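Local coordinates for protein alkaline phosphatase D (Bacillus subtilis, PDB 2YEQ) that hydrolyses phosphate esters, acting as a secreted phosphodiesterase and alkaline phosphatase with iron and calcium in its active site, at residues W26-G36 with Q180-S191. Numbering follows the deposited sequence.
Sequences WTRLAPDPLNG and QDYRNRHAQYRS. With EDO (1,2-ethanediol), chain B; EDO (1,2-ethanediol), chain O.
Trp26 lays one face of its six-membered ring against the guanidinium of Arg190, the planes 5° apart and Arg190 CZ 4.2 Å from the ring centroid, a cation-pi stack. The indole reaches over because its CG stands anti to the backbone N (chi1 176°); the Arg190 chain bends at chi2 and chi3, which turns its guanidinium flat onto the ring. Arg190 NH1 also bonds the carbonyl of His245, and Trp26 NE1 that of Glu244. With an alanine at Trp26, the Arg190 guanidinium would probably lose its aromatic platform, and the Glu244 carbonyl its indole donor. Farther along, Ala187 packs its CB 4.1 Å from Pro33 CB, while Leu34 CD1 lies 3.6 Å from Gln188 CA. Asn184 OD1 takes a weak bond from Gly36 N (3.0 Å) and one from a water that also donates to Pro33 O and accepts from Arg28 NH2; Arg28 NE bonds Ala72 O. A second water joins Gly36 O to NE2 of Gln180; OE1 of the same amide accepts Arg183 NH1 at 3.1 Å. Strand 23-28, between strands 13-16 and 74-79, thus reaches helix 179-190 through Trp26 and Arg28, while turn Pro33-Gly36 lies directly against it, beside helix 228-245, whose Glu244 salt-bridges Arg183.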
loop_
_atom_site.group_PDB
_atom_site.type_symbol
_atom_site.label_atom_id
_atom_site.label_comp_id
_atom_site.label_asym_id
_atom_site.label_seq_id
_atom_site.Cartn_x
_atom_site.Cartn_y
_atom_site.Cartn_z
ATOM N N TRP A 26 -17.769 -3.551 0.757
ATOM C CA TRP A 26 -17.534 -3.059 2.093
ATOM C C TRP A 26 -18.308 -1.774 2.350
ATOM O O TRP A 26 -18.423 -0.906 1.479
ATOM C CB TRP A 26 -16.033 -2.784 2.304
ATOM C CG TRP A 26 -15.707 -2.170 3.637
ATOM C CD1 TRP A 26 -15.360 -2.833 4.781
ATOM C CD2 TRP A 26 -15.708 -0.771 3.972
ATOM N NE1 TRP A 26 -15.161 -1.937 5.803
ATOM C CE2 TRP A 26 -15.371 -0.670 5.340
ATOM C CE3 TRP A 26 -15.976 0.408 3.253
ATOM C CZ2 TRP A 26 -15.276 0.546 5.997
ATOM C CZ3 TRP A 26 -15.911 1.623 3.931
ATOM C CH2 TRP A 26 -15.550 1.678 5.289
ATOM N N THR A 27 -18.823 -1.660 3.568
ATOM C CA THR A 27 -19.136 -0.363 4.121
ATOM C C THR A 27 -19.085 -0.470 5.645
ATOM O O THR A 27 -18.743 -1.527 6.185
ATOM C CB THR A 27 -20.491 0.167 3.616
ATOM O OG1 THR A 27 -20.574 1.561 3.930
ATOM C CG2 THR A 27 -21.678 -0.629 4.207
ATOM N N ARG A 28 -19.400 0.630 6.307
ATOM C CA ARG A 28 -19.451 0.690 7.752
ATOM C C ARG A 28 -20.521 1.714 8.128
ATOM O O ARG A 28 -20.576 2.835 7.551
ATOM C CB ARG A 28 -18.104 1.112 8.348
ATOM C CG ARG A 28 -18.151 1.255 9.910
ATOM C CD ARG A 28 -16.815 1.508 10.568
ATOM N NE ARG A 28 -17.096 1.863 11.955
ATOM C CZ ARG A 28 -16.414 2.698 12.717
ATOM N NH1 ARG A 28 -15.294 3.269 12.309
ATOM N NH2 ARG A 28 -16.867 2.940 13.953
ATOM N N LEU A 29 -21.345 1.351 9.106
ATOM C CA LEU A 29 -22.314 2.290 9.698
ATOM C C LEU A 29 -21.650 3.077 10.816
ATOM O O LEU A 29 -21.327 2.512 11.865
ATOM C CB LEU A 29 -23.532 1.550 10.244
ATOM C CG LEU A 29 -24.159 0.538 9.296
ATOM C CD1 LEU A 29 -25.408 -0.124 9.938
ATOM C CD2 LEU A 29 -24.506 1.231 7.972
ATOM N N ALA A 30 -21.447 4.378 10.578
ATOM C CA ALA A 30 -20.734 5.259 11.489
ATOM C C ALA A 30 -21.267 6.708 11.432
ATOM O O ALA A 30 -20.540 7.622 11.036
ATOM C CB ALA A 30 -19.220 5.226 11.156
ATOM N N PRO A 31 -22.529 6.922 11.819
ATOM C CA PRO A 31 -23.106 8.289 11.839
ATOM C C PRO A 31 -22.326 9.358 12.622
ATOM O O PRO A 31 -22.423 10.516 12.263
ATOM C CB PRO A 31 -24.516 8.081 12.413
ATOM C CG PRO A 31 -24.491 6.694 13.059
ATOM C CD PRO A 31 -23.495 5.904 12.266
ATOM N N ASP A 32 -21.535 8.974 13.635
ATOM C CA ASP A 32 -20.575 9.883 14.357
ATOM C C ASP A 32 -19.148 9.268 14.355
ATOM O O ASP A 32 -18.723 8.683 15.366
ATOM C CB ASP A 32 -21.067 10.051 15.807
ATOM C CG ASP A 32 -20.313 11.112 16.596
ATOM O OD1 ASP A 32 -19.315 11.682 16.114
ATOM O OD2 ASP A 32 -20.758 11.375 17.742
ATOM N N PRO A 33 -18.412 9.411 13.247
ATOM C CA PRO A 33 -17.310 8.489 12.951
ATOM C C PRO A 33 -16.043 8.644 13.794
ATOM O O PRO A 33 -15.394 7.654 14.099
ATOM C CB PRO A 33 -17.014 8.764 11.462
ATOM C CG PRO A 33 -17.540 10.159 11.218
ATOM C CD PRO A 33 -18.737 10.261 12.083
ATOM N N LEU A 34 -15.691 9.859 14.169
ATOM C CA LEU A 34 -14.488 10.074 14.983
ATOM C C LEU A 34 -14.708 9.831 16.495
ATOM O O LEU A 34 -13.741 9.819 17.266
ATOM C CB LEU A 34 -13.926 11.473 14.717
ATOM C CG LEU A 34 -12.916 11.506 13.551
ATOM C CD1 LEU A 34 -13.496 10.886 12.285
ATOM C CD2 LEU A 34 -12.434 12.939 13.300
ATOM N N ASN A 35 -15.959 9.646 16.916
ATOM C CA ASN A 35 -16.280 9.353 18.321
ATOM C C ASN A 35 -16.811 7.933 18.499
ATOM O O ASN A 35 -17.736 7.680 19.267
ATOM C CB ASN A 35 -17.303 10.374 18.855
ATOM C CG ASN A 35 -16.796 11.794 18.789
ATOM O OD1 ASN A 35 -17.401 12.658 18.142
ATOM N ND2 ASN A 35 -15.681 12.042 19.432
ATOM N N GLY A 36 -16.228 6.992 17.772
ATOM C CA GLY A 36 -16.557 5.600 17.934
ATOM C C GLY A 36 -17.658 5.095 17.032
ATOM O O GLY A 36 -17.960 3.908 17.030
ATOM N N GLN A 180 -10.491 0.967 20.025
ATOM C CA GLN A 180 -11.299 2.141 19.731
ATOM C C GLN A 180 -10.421 3.245 19.138
ATOM O O GLN A 180 -10.829 3.911 18.206
ATOM C CB GLN A 180 -12.068 2.622 20.991
ATOM C CG GLN A 180 -13.461 3.177 20.718
ATOM C CD GLN A 180 -14.312 2.322 19.765
ATOM O OE1 GLN A 180 -14.442 1.111 19.934
ATOM N NE2 GLN A 180 -14.861 2.958 18.735
ATOM N N ASP A 181 -9.228 3.447 19.689
ATOM C CA ASP A 181 -8.278 4.411 19.158
ATOM C C ASP A 181 -7.993 4.135 17.640
ATOM O O ASP A 181 -7.994 5.059 16.831
ATOM C CB ASP A 181 -6.927 4.346 19.878
ATOM C CG ASP A 181 -6.955 4.795 21.343
ATOM O OD1 ASP A 181 -7.883 5.500 21.788
ATOM O OD2 ASP A 181 -5.958 4.469 22.038
ATOM N N TYR A 182 -7.739 2.880 17.303
ATOM C CA TYR A 182 -7.447 2.485 15.913
ATOM C C TYR A 182 -8.650 2.652 14.999
ATOM O O TYR A 182 -8.514 3.078 13.848
ATOM C CB TYR A 182 -6.913 1.034 15.830
ATOM C CG TYR A 182 -5.445 0.965 16.118
ATOM C CD1 TYR A 182 -4.504 1.190 15.108
ATOM C CD2 TYR A 182 -4.977 0.677 17.405
ATOM C CE1 TYR A 182 -3.130 1.157 15.376
ATOM C CE2 TYR A 182 -3.618 0.645 17.690
ATOM C CZ TYR A 182 -2.693 0.875 16.676
ATOM O OH TYR A 182 -1.355 0.827 16.973
ATOM N N ARG A 183 -9.822 2.292 15.495
ATOM C CA ARG A 183 -11.064 2.461 14.737
ATOM C C ARG A 183 -11.300 3.935 14.407
ATOM O O ARG A 183 -11.641 4.277 13.251
ATOM C CB ARG A 183 -12.253 1.902 15.508
ATOM C CG ARG A 183 -12.360 0.414 15.530
ATOM C CD ARG A 183 -13.415 -0.011 16.571
ATOM N NE ARG A 183 -13.805 -1.395 16.418
ATOM C CZ ARG A 183 -14.604 -2.048 17.249
ATOM N NH1 ARG A 183 -15.107 -1.448 18.321
ATOM N NH2 ARG A 183 -14.927 -3.287 16.990
ATOM N N ASN A 184 -11.101 4.800 15.403
ATOM C CA ASN A 184 -11.296 6.219 15.216
ATOM C C ASN A 184 -10.267 6.824 14.262
ATOM O O ASN A 184 -10.577 7.738 13.479
ATOM C CB ASN A 184 -11.321 6.965 16.560
ATOM C CG ASN A 184 -12.562 6.635 17.384
ATOM O OD1 ASN A 184 -13.533 6.095 16.852
ATOM N ND2 ASN A 184 -12.520 6.928 18.691
ATOM N N ARG A 185 -9.037 6.325 14.309
ATOM C CA ARG A 185 -8.026 6.821 13.382
ATOM C C ARG A 185 -8.378 6.379 11.944
ATOM O O ARG A 185 -8.254 7.186 11.024
ATOM C CB ARG A 185 -6.645 6.304 13.755
ATOM C CG ARG A 185 -5.524 6.801 12.869
ATOM C CD ARG A 185 -5.347 8.281 12.919
ATOM N NE ARG A 185 -5.296 8.889 14.256
ATOM C CZ ARG A 185 -4.203 9.132 14.971
ATOM N NH1 ARG A 185 -2.996 8.763 14.529
ATOM N NH2 ARG A 185 -4.320 9.759 16.157
ATOM N N HIS A 186 -8.773 5.123 11.750
ATOM C CA HIS A 186 -9.267 4.675 10.416
ATOM C C HIS A 186 -10.427 5.551 9.932
ATOM O O HIS A 186 -10.475 5.936 8.771
ATOM C CB HIS A 186 -9.690 3.210 10.363
ATOM C CG HIS A 186 -8.550 2.259 10.146
ATOM N ND1 HIS A 186 -8.153 1.646 8.982
ATOM C CD2 HIS A 186 -7.662 1.872 11.042
ATOM C CE1 HIS A 186 -7.088 0.880 9.232
ATOM N NE2 HIS A 186 -6.750 1.039 10.472
ATOM N N ALA A 187 -11.345 5.888 10.834
ATOM C CA ALA A 187 -12.453 6.761 10.494
ATOM C C ALA A 187 -11.990 8.163 10.107
ATOM O O ALA A 187 -12.558 8.756 9.180
ATOM C CB ALA A 187 -13.463 6.812 11.652
ATOM N N GLN A 188 -10.976 8.706 10.785
ATOM C CA GLN A 188 -10.480 10.034 10.441
ATOM C C GLN A 188 -9.981 10.069 8.999
ATOM O O GLN A 188 -10.304 10.986 8.257
ATOM C CB GLN A 188 -9.347 10.495 11.353
ATOM C CG GLN A 188 -8.726 11.806 10.909
ATOM C CD GLN A 188 -7.671 12.333 11.859
ATOM O OE1 GLN A 188 -6.816 11.573 12.331
ATOM N NE2 GLN A 188 -7.711 13.651 12.135
ATOM N N TYR A 189 -9.147 9.095 8.648
ATOM C CA TYR A 189 -8.544 9.000 7.310
ATOM C C TYR A 189 -9.591 8.727 6.239
ATOM O O TYR A 189 -9.611 9.390 5.217
ATOM C CB TYR A 189 -7.450 7.894 7.275
ATOM C CG TYR A 189 -6.098 8.354 7.801
ATOM C CD1 TYR A 189 -5.965 8.873 9.081
ATOM C CD2 TYR A 189 -4.948 8.222 7.036
ATOM C CE1 TYR A 189 -4.740 9.285 9.565
ATOM C CE2 TYR A 189 -3.716 8.641 7.500
ATOM C CZ TYR A 189 -3.607 9.144 8.785
ATOM O OH TYR A 189 -2.388 9.581 9.250
ATOM N N ARG A 190 -10.465 7.756 6.502
ATOM C CA ARG A 190 -11.447 7.285 5.550
ATOM C C ARG A 190 -12.610 8.293 5.333
ATOM O O ARG A 190 -13.364 8.152 4.375
ATOM C CB ARG A 190 -11.969 5.922 6.004
ATOM C CG ARG A 190 -12.833 5.154 5.030
ATOM C CD ARG A 190 -12.087 4.931 3.720
ATOM N NE ARG A 190 -12.312 3.666 3.052
ATOM C CZ ARG A 190 -12.094 2.439 3.539
ATOM N NH1 ARG A 190 -11.690 2.224 4.785
ATOM N NH2 ARG A 190 -12.354 1.385 2.776
ATOM N N SER A 191 -12.727 9.293 6.209
ATOM C CA SER A 191 -13.735 10.344 6.102
ATOM C C SER A 191 -13.425 11.320 4.949
ATOM O O SER A 191 -14.270 12.115 4.568
ATOM C CB SER A 191 -13.758 11.181 7.402
ATOM O OG SER A 191 -14.410 10.462 8.410
HETATM C C1 EDO B . -10.632 6.478 21.272
HETATM O O1 EDO B . -11.187 6.461 22.601
HETATM C C2 EDO B . -9.818 7.747 20.992
HETATM O O2 EDO B . -9.969 8.179 19.634
HETATM C C1 EDO O . -8.712 4.426 25.156
HETATM O O1 EDO O . -8.112 5.651 24.693
HETATM C C2 EDO O . -9.867 3.998 24.249
HETATM O O2 EDO O . -10.240 2.636 24.498
HETATM O O HOH W 1 -14.952 5.073 14.731
HETATM O O HOH W 2 -16.695 1.491 17.440
#